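PDB 4OBI: uncharacterized protein from Enterococcus faecalis, which is of unknown function but binds a zinc ion through a NusG domain II-like beta domain of a probably membrane-anchored protein. Local coordinates for residues A[14-19]-A[89-94]; A[32-37]-A[50-55]; A[46-51]-A[58-63]; A[63-68]-A[84-89]. All coordinates share one frame; numbering follows the deposited sequence. Where two conformers were deposited one is given.

Contact 1 of 4, residues A[14-19]-A[89-94]; sequences AVLKVD and LFITVE
Val15 and Thr92 form one hydrogen-bonded pair of this antiparallel ladder, and Lys17 and Phe90 form the next. Four backbone bonds tie the strands. The shortest runs from Val15 N to Thr92 O, 2.7 Å, and is nearly straight at 169°. Its return bond, Thr92 N to Val15 O, is longer at 3.1 Å. Lys17 and Phe90 exchange the other two. Between them, the non-hydrogen-bonded pairs Ala14-Val93, Leu16-Ile91 and Val18-Leu89 place CA atoms near carbonyls, as Ile91 CA near Val15 O, 3.3 Å.

Apolar contacts gather on the face that carries Ala14, Leu16, Val18, Leu89, Ile91 and Val93. Leu16 does most of the work with one branch. Its CD1 lies 3.7 Å from Ile91 CG1 and also touches Leu89 CG. Val18 CG2, anti to the carbonyl carbon, meets Leu89 CD1 at 3.6 Å. Ala14 CB makes a looser contact with Ile91 CG2.

The other face carries Val15, Lys17, Phe90 and Thr92 and is partly exposed. Glu94 CG stands between the backbone N and the carbonyl carbon (chi1 66°). The extended chain beyond it brings Glu94 OE2 within 3.4 Å of Val15 CG2. The same oxygen accepts a hydrogen bond from Gln13.

In the four-stranded sheet these are the two central strands. Strand 21-28 flanks 12-18, and strand 82-84 flanks 89-95. Ile56, Val58, Tyr37 and Tyr39 of the second sheet pack on the apolar face.

Contact 2 of 4, residues A[32-37]-A[50-55]; sequences GPHYTY and EVDGDR
His34 NE2 donates to Glu50 OE2 over 2.6 Å, the shortest polar bond between the two segments. The oxygen lies near the plane of the imidazole ring and uses its anti lone pair. Ring and carboxylate planes are 31° apart. Glu50 CG is anti to the backbone N (chi1 -172°), and the chain beyond it is extended toward the ring. Glu50 OE1 forms a salt bridge with Arg57, which would help keep the carboxylate charged.

On the sheet face opposite His34 and Glu50, the Tyr35 ring lies beside Val51. Val51 CB sits over one ring face, offset toward the rim, 3.7 Å from Tyr35 CZ. Tyr35 and Val51 also exchange two backbone bonds, with Val51 N to Tyr35 O at 2.9 Å.

Beyond them, Gly53 N reaches Pro33 O at 3.1 Å from above the carbonyl plane. A water donates to both Pro33 O and Gly53 O. Asp52 OD2 accepts from Arg55 NE and NH2, a side-on salt bridge within the turn. Trp73 makes a cation-pi contact with Arg55.

The ladder pairs strands 34-40 and 46-52. The type II' turn from Asp52 to Arg55 leads from 46-52 into 55-61, as is common in two-residue beta hairpins.

Contact 3 of 4, residues A[46-51]-A[58-63]; sequences YNLIEV and VKEANC. With ZN (zinc ion), chain C.
Tyr46 to Val51 and Val58 to Cys63 run antiparallel, with strand axes 4.5 Å apart and 162° between their directions. Leu48 N donates to Glu60 O at 2.7 Å. Leu48 O accepts from Lys59 N, consistent with a classic beta bulge at Lys59 and Glu60 opposite Leu48; Lys59 has psi -33°. Tyr46 N donates to the side-chain Asn62 OD1 at 2.9 Å, while the return bond from Asn62 N to Tyr46 O is weak.

Tyr46 carries much of the side-chain contact. Its CG stands between the backbone N and the carbonyl carbon (chi1 83°). Ala61 CA and Asn62 N sit over one ring face, offset toward the rim. The hydroxyl donates to Glu60 OE2 over 2.6 Å, on that oxygen's anti lone pair. Ring and carboxylate planes are steeply inclined. The Asn62 amide crosses the ring obliquely near CD1 and is held further by Gly44 O.

On the sheet face of Leu48 and Glu60, the extended Lys59 chain passes Glu50, with CD 3.4 Å from Glu50 OE1. Water 2 joins Lys59 NZ to Glu50 OE2, which His34 also holds. On the face of Asn47, Ile49, Val58 and Ala61, Asn47 CB touches Val58 CG1, and Asn47 ND2 lies by Ala61 CB. The Asn47 amide bonds to His87 and Asp68. Just past the strand, Cys63 SG binds the zinc ion at 2.3 Å, with Asp68 and Cys84.

Strand 46-52 is the middle strand of its sheet, with 34-40 beyond it. Helix 67-71 packs on Val58 and Ala61, and Ile91 of strand 89-95 touches Ile49 and Val58.

Contact 4 of 4, residues A[63-68]-A[84-89]; sequences CADLVD and CLPHNL. With ZN (zinc ion), chain C.
Cys63, Asp68 and Cys84 meet at one zinc ion. Cys63 SG and Cys84 SG each bind it at 2.3 Å. Asp68 OD1 binds at 2.0 Å, while Asp68 OD2 stays 3.5 Å from the metal, so the carboxylate binds through one oxygen. Water 3 takes the fourth place, 2.0 Å from the zinc. No direct hydrogen bond joins the two segments here, and the metal is the main link between them.

Cys63 SG stands between the backbone N and the carbonyl carbon (chi1 56°), which turns it to the zinc while CB stays over one face of the His87 ring, 4.1 Å from its centroid. Cys63 CB also touches Pro86. Cys84 CB packs against the Asp68 carboxylate carbon CG at 3.5 Å.

The second shell helps position these groups. Asp65 OD1 accepts from water 3 at 2.6 Å and from Val67 N, which closes an Asx turn just before helix 67-71. Asn47 donates through ND2 to Asp68 OD2 and accepts through OD1 from His87 ND1. Cys84 itself pairs with Asn88 and Leu89 in a G1 beta bulge.

Two thiolates and one carboxylate would probably give the site a net negative charge. The zinc would make its water more acidic, and Asp65 is placed to take that water's hydrogen bond.

Contacts 2 and 3 share strand 46-52 and follow each other along the three-stranded sheet, while contact 1 is the middle of the four-stranded sheet. The two sheets pack where contacts 1 and 3 touch, with Ile91 CD1 3.8 Å from both Ile49 CG1 and Val58 CG2. Contact 4 joins the sheets at one end through the zinc. It shares Cys63 with contact 3 and Leu89 with contact 1. Asn47 of contact 3 reaches into its second shell, with OD1 2.7 Å from His87 ND1. Contact 2 does not touch contact 4. Their centres are about 21 Å apart and their nearest atoms about 7 Å.

Contact 1 of 4, residues A[14-19]-A[89-94]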
loop_
_atom_site.group_PDB
_atom_site.type_symbol
_atom_site.label_atom_id
_atom_site.label_comp_id
_atom_site.label_asym_id
_atom_site.label_seq_id
_atom_site.Cartn_x
_atom_site.Cartn_y
_atom_site.Cartn_z
ATOM N N ALA A 14 6.755 -4.830 0.602
ATOM C CA ALA A 14 5.941 -3.784 -0.013
ATOM C C ALA A 14 6.486 -2.421 0.375
ATOM O O ALA A 14 6.764 -2.171 1.546
ATOM C CB ALA A 14 4.490 -3.904 0.422
ATOM N N VAL A 15 6.635 -1.547 -0.613
ATOM C CA VAL A 15 7.190 -0.218 -0.417
ATOM C C VAL A 15 6.089 0.823 -0.610
ATOM O O VAL A 15 5.490 0.923 -1.685
ATOM C CB VAL A 15 8.326 0.036 -1.438
ATOM C CG1 VAL A 15 8.918 1.431 -1.275
ATOM C CG2 VAL A 15 9.389 -1.055 -1.315
ATOM N N LEU A 16 5.839 1.601 0.438
ATOM C CA LEU A 16 4.836 2.654 0.426
ATOM C C LEU A 16 5.521 3.999 0.260
ATOM O O LEU A 16 6.358 4.378 1.074
ATOM C CB LEU A 16 4.040 2.631 1.735
ATOM C CG LEU A 16 3.065 3.785 1.991
ATOM C CD1 LEU A 16 1.986 3.819 0.926
ATOM C CD2 LEU A 16 2.452 3.656 3.375
ATOM N N LYS A 17 5.156 4.709 -0.806
ATOM C CA LYS A 17 5.750 5.986 -1.143
ATOM C C LYS A 17 4.629 7.002 -1.261
ATOM O O LYS A 17 3.601 6.719 -1.891
ATOM C CB LYS A 17 6.487 5.876 -2.476
ATOM C CG LYS A 17 7.113 7.172 -2.957
ATOM C CD LYS A 17 8.050 6.941 -4.133
ATOM C CE LYS A 17 7.298 6.593 -5.404
ATOM N NZ LYS A 17 8.227 6.380 -6.554
ATOM N N VAL A 18 4.813 8.160 -0.629
ATOM C CA VAL A 18 3.859 9.263 -0.736
ATOM C C VAL A 18 4.633 10.550 -0.971
ATOM O O VAL A 18 5.629 10.813 -0.292
ATOM C CB VAL A 18 3.010 9.444 0.543
ATOM C CG1 VAL A 18 1.937 10.513 0.326
ATOM C CG2 VAL A 18 2.384 8.130 0.958
ATOM N N ASP A 19 4.175 11.347 -1.933
ATOM C CA ASP A 19 4.839 12.592 -2.286
ATOM C C ASP A 19 6.335 12.368 -2.474
ATOM O O ASP A 19 7.162 13.169 -2.014
ATOM C CB ASP A 19 4.587 13.667 -1.221
ATOM C CG ASP A 19 3.116 14.045 -1.102
ATOM O OD1 ASP A 19 2.405 14.019 -2.130
ATOM O OD2 ASP A 19 2.676 14.385 0.020
ATOM N N LEU A 89 0.314 8.662 -3.938
ATOM C CA LEU A 89 0.679 7.531 -3.097
ATOM C C LEU A 89 0.769 6.251 -3.930
ATOM O O LEU A 89 -0.093 5.998 -4.778
ATOM C CB LEU A 89 -0.350 7.363 -1.987
ATOM C CG LEU A 89 -0.237 6.135 -1.063
ATOM C CD1 LEU A 89 -0.769 6.482 0.320
ATOM C CD2 LEU A 89 -0.942 4.887 -1.588
ATOM N N PHE A 90 1.801 5.444 -3.671
ATOM C CA PHE A 90 2.080 4.238 -4.446
ATOM C C PHE A 90 2.534 3.113 -3.523
ATOM O O PHE A 90 3.248 3.355 -2.551
ATOM C CB PHE A 90 3.172 4.505 -5.493
ATOM C CG PHE A 90 2.805 5.575 -6.471
ATOM C CD1 PHE A 90 3.050 6.905 -6.181
ATOM C CD2 PHE A 90 2.171 5.255 -7.666
ATOM C CE1 PHE A 90 2.676 7.897 -7.062
ATOM C CE2 PHE A 90 1.797 6.246 -8.552
ATOM C CZ PHE A 90 2.059 7.571 -8.252
ATOM N N ILE A 91 2.089 1.901 -3.815
ATOM C CA ILE A 91 2.583 0.716 -3.136
ATOM C C ILE A 91 3.074 -0.265 -4.187
ATOM O O ILE A 91 2.309 -0.674 -5.061
ATOM C CB ILE A 91 1.500 0.018 -2.304
ATOM C CG1 ILE A 91 0.932 0.961 -1.237
ATOM C CG2 ILE A 91 2.065 -1.253 -1.679
ATOM C CD1 ILE A 91 -0.332 0.438 -0.589
ATOM N N THR A 92 4.356 -0.614 -4.103
ATOM C CA THR A 92 4.927 -1.618 -5.000
ATOM C C THR A 92 5.516 -2.753 -4.180
ATOM O O THR A 92 5.929 -2.573 -3.035
ATOM C CB THR A 92 5.989 -1.027 -5.960
ATOM O OG1 THR A 92 6.249 -1.949 -7.027
ATOM C CG2 THR A 92 7.294 -0.722 -5.245
ATOM N N VAL A 93 5.507 -3.948 -4.758
ATOM C CA VAL A 93 6.116 -5.109 -4.129
ATOM C C VAL A 93 7.459 -5.356 -4.817
ATOM O O VAL A 93 7.593 -5.155 -6.034
ATOM C CB VAL A 93 5.200 -6.353 -4.238
ATOM C CG1 VAL A 93 5.927 -7.614 -3.796
ATOM C CG2 VAL A 93 3.939 -6.146 -3.417
ATOM N N GLU A 94 8.458 -5.760 -4.038
ATOM C CA GLU A 94 9.797 -6.020 -4.574
ATOM C C GLU A 94 10.493 -7.114 -3.771
ATOM O O GLU A 94 10.090 -7.408 -2.652
ATOM C CB GLU A 94 10.631 -4.732 -4.584
ATOM C CG GLU A 94 10.950 -4.177 -3.201
ATOM C CD GLU A 94 11.664 -2.828 -3.233
ATOM O OE1 GLU A 94 11.594 -2.096 -4.252
ATOM O OE2 GLU A 94 12.304 -2.496 -2.212
#

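Contact 2 of 4, residues A[32-37]-A[50-55]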
loop_
_atom_site.group_PDB
_atom_site.type_symbol
_atom_site.label_atom_id
_atom_site.label_comp_id
_atom_site.label_asym_id
_atom_site.label_seq_id
_atom_site.Cartn_x
_atom_site.Cartn_y
_atom_site.Cartn_z
ATOM N N GLY A 32 2.620 -14.342 8.339
ATOM C CA GLY A 32 2.850 -13.094 9.044
ATOM C C GLY A 32 1.580 -12.487 9.596
ATOM O O GLY A 32 0.481 -12.988 9.338
ATOM N N PRO A 33 1.724 -11.399 10.364
ATOM C CA PRO A 33 0.587 -10.741 10.999
ATOM C C PRO A 33 -0.331 -9.981 10.039
ATOM O O PRO A 33 0.013 -9.734 8.875
ATOM C CB PRO A 33 1.249 -9.772 11.990
ATOM C CG PRO A 33 2.591 -9.506 11.413
ATOM C CD PRO A 33 3.005 -10.816 10.801
ATOM N N HIS A 34 -1.502 -9.627 10.557
ATOM C CA HIS A 34 -2.524 -8.916 9.808
ATOM C C HIS A 34 -2.830 -7.635 10.581
ATOM O O HIS A 34 -3.193 -7.687 11.758
ATOM C CB HIS A 34 -3.749 -9.829 9.652
ATOM C CG HIS A 34 -4.982 -9.142 9.155
ATOM N ND1 HIS A 34 -6.235 -9.423 9.657
ATOM C CD2 HIS A 34 -5.162 -8.202 8.200
ATOM C CE1 HIS A 34 -7.132 -8.681 9.035
ATOM N NE2 HIS A 34 -6.507 -7.930 8.146
ATOM N N TYR A 35 -2.642 -6.488 9.927
ATOM C CA TYR A 35 -2.761 -5.188 10.592
ATOM C C TYR A 35 -3.045 -4.092 9.589
ATOM O O TYR A 35 -2.906 -4.297 8.379
ATOM C CB TYR A 35 -1.476 -4.857 11.356
ATOM C CG TYR A 35 -0.229 -4.883 10.495
ATOM C CD1 TYR A 35 0.464 -6.069 10.276
ATOM C CD2 TYR A 35 0.256 -3.721 9.892
ATOM C CE1 TYR A 35 1.603 -6.103 9.484
ATOM C CE2 TYR A 35 1.399 -3.746 9.103
ATOM C CZ TYR A 35 2.070 -4.935 8.906
ATOM O OH TYR A 35 3.201 -4.975 8.126
ATOM N N THR A 36 -3.434 -2.925 10.101
ATOM C CA THR A 36 -3.657 -1.754 9.266
ATOM C C THR A 36 -2.649 -0.672 9.610
ATOM O O THR A 36 -2.172 -0.583 10.751
ATOM C CB THR A 36 -5.092 -1.184 9.405
ATOM O OG1 THR A 36 -5.382 -0.877 10.781
ATOM C CG2 THR A 36 -6.110 -2.195 8.893
ATOM N N TYR A 37 -2.330 0.132 8.605
ATOM C CA TYR A 37 -1.475 1.303 8.756
ATOM C C TYR A 37 -2.141 2.472 8.027
ATOM O O TYR A 37 -2.395 2.405 6.828
ATOM C CB TYR A 37 -0.091 1.035 8.149
ATOM C CG TYR A 37 0.794 2.263 8.110
ATOM C CD1 TYR A 37 0.750 3.146 7.035
ATOM C CD2 TYR A 37 1.672 2.536 9.151
ATOM C CE1 TYR A 37 1.555 4.280 6.998
ATOM C CE2 TYR A 37 2.480 3.660 9.126
ATOM C CZ TYR A 37 2.421 4.528 8.048
ATOM O OH TYR A 37 3.229 5.641 8.042
ATOM N N GLU A 50 -3.736 -2.139 4.468
ATOM C CA GLU A 50 -3.963 -3.378 5.199
ATOM C C GLU A 50 -2.972 -4.420 4.716
ATOM O O GLU A 50 -2.911 -4.715 3.530
ATOM C CB GLU A 50 -5.382 -3.877 4.976
ATOM C CG GLU A 50 -5.764 -5.063 5.851
ATOM C CD GLU A 50 -7.140 -5.604 5.529
ATOM O OE1 GLU A 50 -7.802 -5.067 4.624
ATOM O OE2 GLU A 50 -7.565 -6.580 6.178
ATOM N N VAL A 51 -2.193 -4.962 5.644
ATOM C CA VAL A 51 -1.307 -6.069 5.357
ATOM C C VAL A 51 -1.926 -7.328 5.958
ATOM O O VAL A 51 -2.333 -7.333 7.111
ATOM C CB VAL A 51 0.096 -5.844 5.945
ATOM C CG1 VAL A 51 0.965 -7.078 5.725
ATOM C CG2 VAL A 51 0.729 -4.595 5.344
ATOM N N ASP A 52 -2.020 -8.377 5.155
ATOM C CA ASP A 52 -2.553 -9.658 5.609
ATOM C C ASP A 52 -1.570 -10.755 5.218
ATOM O O ASP A 52 -1.650 -11.317 4.129
ATOM C CB ASP A 52 -3.928 -9.908 4.982
ATOM C CG ASP A 52 -4.542 -11.234 5.407
ATOM O OD1 ASP A 52 -4.409 -11.619 6.591
ATOM O OD2 ASP A 52 -5.163 -11.892 4.548
ATOM N N GLY A 53 -0.637 -11.055 6.116
ATOM C CA GLY A 53 0.421 -12.014 5.825
ATOM C C GLY A 53 1.329 -11.562 4.689
ATOM O O GLY A 53 2.167 -10.682 4.862
ATOM N N ASP A 54 1.158 -12.174 3.521
ATOM C CA ASP A 54 2.033 -11.917 2.382
ATOM C C ASP A 54 1.369 -11.062 1.308
ATOM O O ASP A 54 1.875 -10.959 0.196
ATOM C CB ASP A 54 2.516 -13.234 1.778
ATOM C CG ASP A 54 1.376 -14.109 1.277
ATOM O OD1 ASP A 54 0.201 -13.684 1.314
ATOM O OD2 ASP A 54 1.660 -15.231 0.839
ATOM N N ARG A 55 0.243 -10.437 1.641
ATOM C CA ARG A 55 -0.455 -9.584 0.688
ATOM C C ARG A 55 -0.804 -8.241 1.316
ATOM O O ARG A 55 -0.886 -8.102 2.534
ATOM C CB ARG A 55 -1.699 -10.279 0.121
ATOM C CG ARG A 55 -2.704 -10.731 1.152
ATOM C CD ARG A 55 -3.853 -11.478 0.493
ATOM N NE ARG A 55 -4.954 -11.682 1.430
ATOM C CZ ARG A 55 -6.214 -11.924 1.075
ATOM N NH1 ARG A 55 -6.564 -11.997 -0.209
ATOM N NH2 ARG A 55 -7.131 -12.097 2.018
HETATM O O HOH W 1 2.432 -9.910 7.565
#

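Contact 3 of 4, residues A[46-51]-A[58-63]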
loop_
_atom_site.group_PDB
_atom_site.type_symbol
_atom_site.label_atom_id
_atom_site.label_comp_id
_atom_site.label_asym_id
_atom_site.label_seq_id
_atom_site.Cartn_x
_atom_site.Cartn_y
_atom_site.Cartn_z
ATOM N N TYR A 46 -6.486 10.677 3.113
ATOM C CA TYR A 46 -6.011 9.471 3.764
ATOM C C TYR A 46 -6.192 8.224 2.918
ATOM O O TYR A 46 -7.034 8.172 2.016
ATOM C CB TYR A 46 -6.678 9.282 5.132
ATOM C CG TYR A 46 -8.042 8.639 5.096
ATOM C CD1 TYR A 46 -9.174 9.405 4.887
ATOM C CD2 TYR A 46 -8.199 7.273 5.291
ATOM C CE1 TYR A 46 -10.435 8.828 4.859
ATOM C CE2 TYR A 46 -9.452 6.680 5.259
ATOM C CZ TYR A 46 -10.570 7.462 5.037
ATOM O OH TYR A 46 -11.829 6.893 5.008
ATOM N N ASN A 47 -5.353 7.237 3.219
ATOM C CA ASN A 47 -5.417 5.912 2.644
ATOM C C ASN A 47 -5.067 4.952 3.751
ATOM O O ASN A 47 -4.055 5.134 4.441
ATOM C CB ASN A 47 -4.404 5.734 1.526
ATOM C CG ASN A 47 -4.559 6.759 0.438
ATOM O OD1 ASN A 47 -4.171 7.907 0.604
ATOM N ND2 ASN A 47 -5.118 6.348 -0.688
ATOM N N LEU A 48 -5.907 3.947 3.932
ATOM C CA LEU A 48 -5.687 2.947 4.961
ATOM C C LEU A 48 -5.102 1.692 4.332
ATOM O O LEU A 48 -5.758 1.024 3.537
ATOM C CB LEU A 48 -6.992 2.635 5.685
ATOM C CG LEU A 48 -6.867 1.689 6.873
ATOM C CD1 LEU A 48 -6.030 2.317 7.980
ATOM C CD2 LEU A 48 -8.251 1.322 7.381
ATOM N N ILE A 49 -3.861 1.384 4.698
ATOM C CA ILE A 49 -3.166 0.208 4.191
ATOM C C ILE A 49 -3.509 -0.986 5.091
ATOM O O ILE A 49 -3.586 -0.861 6.325
ATOM C CB ILE A 49 -1.631 0.440 4.121
ATOM C CG1 ILE A 49 -1.253 1.349 2.937
ATOM C CG2 ILE A 49 -0.877 -0.867 3.972
ATOM C CD1 ILE A 49 -1.840 2.734 2.959
ATOM N N GLU A 50 -3.736 -2.139 4.468
ATOM C CA GLU A 50 -3.963 -3.378 5.199
ATOM C C GLU A 50 -2.972 -4.420 4.716
ATOM O O GLU A 50 -2.911 -4.715 3.530
ATOM C CB GLU A 50 -5.382 -3.877 4.976
ATOM C CG GLU A 50 -5.764 -5.063 5.851
ATOM C CD GLU A 50 -7.140 -5.604 5.529
ATOM O OE1 GLU A 50 -7.802 -5.067 4.624
ATOM O OE2 GLU A 50 -7.565 -6.580 6.178
ATOM N N VAL A 51 -2.193 -4.962 5.644
ATOM C CA VAL A 51 -1.307 -6.069 5.357
ATOM C C VAL A 51 -1.926 -7.328 5.958
ATOM O O VAL A 51 -2.333 -7.333 7.111
ATOM C CB VAL A 51 0.096 -5.844 5.945
ATOM C CG1 VAL A 51 0.965 -7.078 5.725
ATOM C CG2 VAL A 51 0.729 -4.595 5.344
ATOM N N VAL A 58 -4.872 -1.269 -0.195
ATOM C CA VAL A 58 -5.506 -0.109 0.413
ATOM C C VAL A 58 -6.946 -0.519 0.704
ATOM O O VAL A 58 -7.709 -0.824 -0.212
ATOM C CB VAL A 58 -5.456 1.127 -0.501
ATOM C CG1 VAL A 58 -6.194 2.293 0.148
ATOM C CG2 VAL A 58 -4.009 1.506 -0.803
ATOM N N LYS A 59 -7.287 -0.577 1.987
ATOM C CA LYS A 59 -8.603 -1.025 2.442
ATOM C C LYS A 59 -9.672 0.056 2.293
ATOM O O LYS A 59 -10.842 -0.234 2.043
ATOM C CB LYS A 59 -8.524 -1.444 3.914
ATOM C CG LYS A 59 -9.822 -1.999 4.469
ATOM C CD LYS A 59 -9.631 -2.549 5.866
ATOM C CE LYS A 59 -10.956 -2.985 6.458
ATOM N NZ LYS A 59 -10.754 -3.532 7.823
ATOM N N GLU A 60 -9.257 1.303 2.467
ATOM C CA GLU A 60 -10.171 2.414 2.589
ATOM C C GLU A 60 -9.414 3.683 2.224
ATOM O O GLU A 60 -8.206 3.774 2.465
ATOM C CB GLU A 60 -10.696 2.477 4.034
ATOM C CG GLU A 60 -11.730 3.552 4.314
ATOM C CD GLU A 60 -12.128 3.613 5.783
ATOM O OE1 GLU A 60 -12.285 2.544 6.411
ATOM O OE2 GLU A 60 -12.300 4.738 6.307
ATOM N N ALA A 61 -10.115 4.654 1.641
ATOM C CA ALA A 61 -9.523 5.948 1.286
ATOM C C ALA A 61 -10.609 6.991 1.042
ATOM O O ALA A 61 -11.781 6.637 0.937
ATOM C CB ALA A 61 -8.652 5.805 0.049
ATOM N N ASN A 62 -10.224 8.266 0.951
ATOM C CA ASN A 62 -11.184 9.350 0.654
ATOM C C ASN A 62 -10.816 10.179 -0.572
ATOM O O ASN A 62 -11.209 11.337 -0.688
ATOM C CB ASN A 62 -11.382 10.270 1.856
ATOM C CG ASN A 62 -10.117 11.010 2.245
ATOM O OD1 ASN A 62 -9.035 10.769 1.701
ATOM N ND2 ASN A 62 -10.248 11.913 3.204
ATOM N N CYS A 63 -10.067 9.573 -1.490
ATOM C CA CYS A 63 -9.852 10.164 -2.798
ATOM C C CYS A 63 -11.157 10.107 -3.592
ATOM O O CYS A 63 -12.098 9.420 -3.211
ATOM C CB CYS A 63 -8.758 9.422 -3.543
ATOM S SG CYS A 63 -9.090 7.660 -3.706
HETATM ZN ZN ZN C . -7.087 6.859 -4.398
HETATM O O HOH W 2 -10.247 -6.062 7.003
HETATM O O HOH W 3 -7.269 6.862 -6.369
#

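Contact 4 of 4, residues A[63-68]-A[84-89]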
loop_
_atom_site.group_PDB
_atom_site.type_symbol
_atom_site.label_atom_id
_atom_site.label_comp_id
_atom_site.label_asym_id
_atom_site.label_seq_id
_atom_site.Cartn_x
_atom_site.Cartn_y
_atom_site.Cartn_z
ATOM N N CYS A 63 -10.067 9.573 -1.490
ATOM C CA CYS A 63 -9.852 10.164 -2.798
ATOM C C CYS A 63 -11.157 10.107 -3.592
ATOM O O CYS A 63 -12.098 9.420 -3.211
ATOM C CB CYS A 63 -8.758 9.422 -3.543
ATOM S SG CYS A 63 -9.090 7.660 -3.706
ATOM N N ALA A 64 -11.201 10.833 -4.702
ATOM C CA ALA A 64 -12.446 10.994 -5.458
ATOM C C ALA A 64 -12.889 9.766 -6.257
ATOM O O ALA A 64 -14.064 9.650 -6.581
ATOM C CB ALA A 64 -12.336 12.195 -6.379
ATOM N N ASP A 65 -11.969 8.859 -6.593
ATOM C CA ASP A 65 -12.315 7.709 -7.446
ATOM C C ASP A 65 -12.123 6.336 -6.804
ATOM O O ASP A 65 -12.544 5.324 -7.370
ATOM C CB ASP A 65 -11.557 7.778 -8.774
ATOM C CG ASP A 65 -10.040 7.818 -8.597
ATOM O OD1 ASP A 65 -9.528 7.392 -7.540
ATOM O OD2 ASP A 65 -9.352 8.284 -9.537
ATOM N N LEU A 66 -11.484 6.294 -5.636
ATOM C CA LEU A 66 -11.208 5.035 -4.913
ATOM C C LEU A 66 -10.540 3.963 -5.779
ATOM O O LEU A 66 -10.676 2.769 -5.525
ATOM C CB LEU A 66 -12.477 4.502 -4.254
ATOM C CG LEU A 66 -13.207 5.420 -3.271
ATOM C CD1 LEU A 66 -14.437 4.734 -2.695
ATOM C CD2 LEU A 66 -12.266 5.872 -2.158
ATOM N N VAL A 67 -9.774 4.388 -6.781
ATOM C CA VAL A 67 -9.170 3.433 -7.727
ATOM C C VAL A 67 -8.230 2.452 -7.002
ATOM O O VAL A 67 -8.249 1.237 -7.261
ATOM C CB VAL A 67 -8.463 4.186 -8.880
ATOM C CG1 VAL A 67 -7.416 3.321 -9.573
ATOM C CG2 VAL A 67 -9.496 4.646 -9.894
ATOM N N ASP A 68 -7.443 2.977 -6.070
ATOM C CA ASP A 68 -6.520 2.155 -5.273
ATOM C C ASP A 68 -7.262 1.153 -4.395
ATOM O O ASP A 68 -6.859 -0.002 -4.295
ATOM C CB ASP A 68 -5.544 3.012 -4.450
ATOM C CG ASP A 68 -6.230 4.105 -3.662
ATOM O OD1 ASP A 68 -7.046 4.845 -4.251
ATOM O OD2 ASP A 68 -5.945 4.233 -2.457
ATOM N N CYS A 84 -2.638 5.577 -5.803
ATOM C CA CYS A 84 -3.623 6.615 -5.551
ATOM C C CYS A 84 -3.065 7.905 -6.101
ATOM O O CYS A 84 -2.359 8.649 -5.412
ATOM C CB CYS A 84 -3.925 6.742 -4.065
ATOM S SG CYS A 84 -5.210 7.959 -3.718
ATOM N N LEU A 85 -3.360 8.170 -7.362
ATOM C CA LEU A 85 -2.806 9.344 -8.006
ATOM C C LEU A 85 -3.233 10.681 -7.355
ATOM O O LEU A 85 -2.396 11.567 -7.207
ATOM C CB LEU A 85 -3.087 9.327 -9.510
ATOM C CG LEU A 85 -2.516 8.127 -10.275
ATOM C CD1 LEU A 85 -2.913 8.216 -11.743
ATOM C CD2 LEU A 85 -1.007 8.028 -10.107
ATOM N N PRO A 86 -4.508 10.815 -6.924
ATOM C CA PRO A 86 -4.915 12.054 -6.244
ATOM C C PRO A 86 -4.120 12.359 -4.965
ATOM O O PRO A 86 -3.916 13.529 -4.651
ATOM C CB PRO A 86 -6.398 11.807 -5.918
ATOM C CG PRO A 86 -6.834 10.793 -6.914
ATOM C CD PRO A 86 -5.649 9.897 -7.088
ATOM N N HIS A 87 -3.670 11.324 -4.255
ATOM C CA HIS A 87 -2.875 11.516 -3.036
ATOM C C HIS A 87 -1.369 11.345 -3.269
ATOM O O HIS A 87 -0.575 11.434 -2.330
ATOM C CB HIS A 87 -3.345 10.560 -1.944
ATOM C CG HIS A 87 -4.752 10.807 -1.490
ATOM N ND1 HIS A 87 -5.397 9.973 -0.606
ATOM C CD2 HIS A 87 -5.639 11.779 -1.809
ATOM C CE1 HIS A 87 -6.622 10.423 -0.394
ATOM N NE2 HIS A 87 -6.792 11.521 -1.109
ATOM N N ASN A 88 -0.981 11.112 -4.523
ATOM C CA ASN A 88 0.415 10.883 -4.896
ATOM C C ASN A 88 1.056 9.755 -4.068
ATOM O O ASN A 88 2.179 9.888 -3.565
ATOM C CB ASN A 88 1.215 12.176 -4.761
ATOM C CG ASN A 88 2.425 12.211 -5.672
ATOM O OD1 ASN A 88 2.553 11.396 -6.587
ATOM N ND2 ASN A 88 3.312 13.171 -5.442
ATOM N N LEU A 89 0.314 8.662 -3.938
ATOM C CA LEU A 89 0.679 7.531 -3.097
ATOM C C LEU A 89 0.769 6.251 -3.930
ATOM O O LEU A 89 -0.093 5.998 -4.778
ATOM C CB LEU A 89 -0.350 7.363 -1.987
ATOM C CG LEU A 89 -0.237 6.135 -1.063
ATOM C CD1 LEU A 89 -0.769 6.482 0.320
ATOM C CD2 LEU A 89 -0.942 4.887 -1.588
HETATM ZN ZN ZN C . -7.087 6.859 -4.398
HETATM O O HOH W 3 -7.269 6.862 -6.369
#